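Local atomic coordinates of surface layer protein (Geobacillus stearothermophilus, PDB entry 2RA1), a protein that forms part of the crystalline surface layer of the bacterial cell, this chain being its N-terminal part, which probably helps attach the layer to cell-wall sugar polymers. Residues 331-336 / 352-357. Numbering follows the deposited sequence.
Sequences ASITFN and VTVKDA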
# COMPACT_ATOMS: atom_id res chain seq x y z
N ALA A 331 -42.53 2.18 21.04
CA ALA A 331 -43.49 3.22 21.35
C ALA A 331 -44.34 3.52 20.13
O ALA A 331 -45.52 3.84 20.25
CB ALA A 331 -42.78 4.46 21.81
N SER A 332 -43.74 3.43 18.95
CA SER A 332 -44.50 3.65 17.73
C SER A 332 -44.16 2.66 16.60
O SER A 332 -43.09 2.04 16.60
CB SER A 332 -44.37 5.11 17.27
OG SER A 332 -43.28 5.30 16.41
N ILE A 333 -45.09 2.50 15.67
CA ILE A 333 -44.85 1.66 14.52
C ILE A 333 -45.59 2.20 13.31
O ILE A 333 -46.76 2.58 13.41
CB ILE A 333 -45.22 0.19 14.78
CG1 ILE A 333 -44.72 -0.67 13.62
CG2 ILE A 333 -46.71 0.02 14.98
CD1 ILE A 333 -45.14 -2.10 13.69
N THR A 334 -44.90 2.26 12.18
CA THR A 334 -45.50 2.73 10.93
C THR A 334 -44.98 1.96 9.72
O THR A 334 -43.89 1.39 9.75
CB THR A 334 -45.22 4.21 10.71
OG1 THR A 334 -43.80 4.41 10.65
CG2 THR A 334 -45.78 5.03 11.88
N PHE A 335 -45.78 1.97 8.65
CA PHE A 335 -45.41 1.41 7.37
C PHE A 335 -44.52 2.42 6.66
O PHE A 335 -44.74 3.64 6.74
CB PHE A 335 -46.66 1.10 6.55
CG PHE A 335 -47.30 -0.20 6.91
CD1 PHE A 335 -48.46 -0.25 7.67
CD2 PHE A 335 -46.72 -1.40 6.51
CE1 PHE A 335 -49.04 -1.46 8.02
CE2 PHE A 335 -47.29 -2.61 6.85
CZ PHE A 335 -48.45 -2.64 7.63
N ASN A 336 -43.49 1.93 5.98
CA ASN A 336 -42.48 2.84 5.44
C ASN A 336 -43.00 3.68 4.29
O ASN A 336 -42.59 4.83 4.10
CB ASN A 336 -41.23 2.06 5.06
CG ASN A 336 -40.62 1.36 6.23
OD1 ASN A 336 -40.86 1.75 7.37
ND2 ASN A 336 -39.85 0.32 5.98
N VAL A 352 -42.00 -1.95 7.52
CA VAL A 352 -42.57 -1.38 8.71
C VAL A 352 -41.42 -0.96 9.64
O VAL A 352 -40.39 -1.63 9.71
CB VAL A 352 -43.54 -2.41 9.29
CG1 VAL A 352 -42.88 -3.25 10.39
CG2 VAL A 352 -44.83 -1.76 9.72
N THR A 353 -41.57 0.18 10.29
CA THR A 353 -40.53 0.67 11.19
C THR A 353 -41.07 0.87 12.60
O THR A 353 -42.17 1.41 12.78
CB THR A 353 -39.95 2.03 10.70
OG1 THR A 353 -39.22 1.84 9.48
CG2 THR A 353 -39.02 2.60 11.73
N VAL A 354 -40.28 0.45 13.58
CA VAL A 354 -40.61 0.57 14.99
C VAL A 354 -39.64 1.52 15.71
O VAL A 354 -38.43 1.45 15.54
CB VAL A 354 -40.58 -0.81 15.68
CG1 VAL A 354 -40.96 -0.70 17.16
CG2 VAL A 354 -41.50 -1.76 14.96
N LYS A 355 -40.19 2.43 16.51
CA LYS A 355 -39.37 3.37 17.26
C LYS A 355 -39.73 3.36 18.75
O LYS A 355 -40.84 3.00 19.12
CB LYS A 355 -39.55 4.77 16.69
CG LYS A 355 -39.12 4.86 15.26
CD LYS A 355 -39.35 6.24 14.70
CE LYS A 355 -38.81 6.34 13.29
NZ LYS A 355 -39.03 7.70 12.72
N ASP A 356 -38.77 3.74 19.59
CA ASP A 356 -39.04 3.99 21.01
C ASP A 356 -39.56 5.41 21.16
O ASP A 356 -39.68 6.14 20.17
CB ASP A 356 -37.77 3.82 21.84
CG ASP A 356 -36.64 4.73 21.39
OD1 ASP A 356 -36.91 5.70 20.64
OD2 ASP A 356 -35.47 4.48 21.78
N ALA A 357 -39.82 5.81 22.40
CA ALA A 357 -40.47 7.10 22.67
C ALA A 357 -39.67 8.32 22.18
O ALA A 357 -40.23 9.28 21.64
CB ALA A 357 -40.79 7.22 24.14
O HOH W 1 -41.84 6.94 19.07
O HOH W 2 -41.83 4.23 13.12
O HOH W 3 -37.86 -1.16 7.91
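A classic beta bulge opens the two-stranded antiparallel sheet in which strands 332-335 and 352-355 pair: Ala-331 and Ser-332 both donate their backbone N-H to Lys-355 O, at 2.7 Å from Ala-331 N and 2.9 Å from Ser-332 N. Lys-355 N returns a bond to Ser-332 O, and Thr-334 with Thr-353 forms the next hydrogen-bonded pair, its Thr-353 N to Thr-334 O bond nearly straight. The short strand axes run at 163°, so the antiparallel pairing is only slightly skewed.

The two faces differ in chemistry. On one lie Ile-333, Phe-335, Val-352 and Val-354, touching in turn. Val-352 CG2 sits over one face of the Phe-335 ring, 3.9 Å from its centroid and 18° off the normal, a CH-pi contact displaced toward the rim. With CG1 anti to the backbone N (chi1 -170°), the Ile-333 side chain reaches across so that CG1 lies 3.7 Å from Val-354 CG2 while CD1 meets Val-352 CG2. Ala-394 and Leu-368 pack on Ile-333 and Val-352, placing this face against strands 389-397 and 367-372.

The other face is polar. Water bridges Thr-334 OG1 and Thr-353 O. Just beyond the strand end, Asn-336 lies across Thr-353 at about a right angle, and Thr-353 OG1 donates to Asn-336 OD1 (2.7 Å), tilted from the carbonyl plane. Asn-336 ND2 gives a hydrogen to a second water, which donates in turn to Val-352 O. An alanine here would probably leave the Thr-353 hydroxyl and this water without their amide mates, and the hydroxyl freer to turn.

Apolar residues packed inward and threonines outward make this an amphipathic antiparallel pair, an arrangement consistent with one layer of a beta sandwich, packed on the sheet that holds strands 389-397 and 367-372.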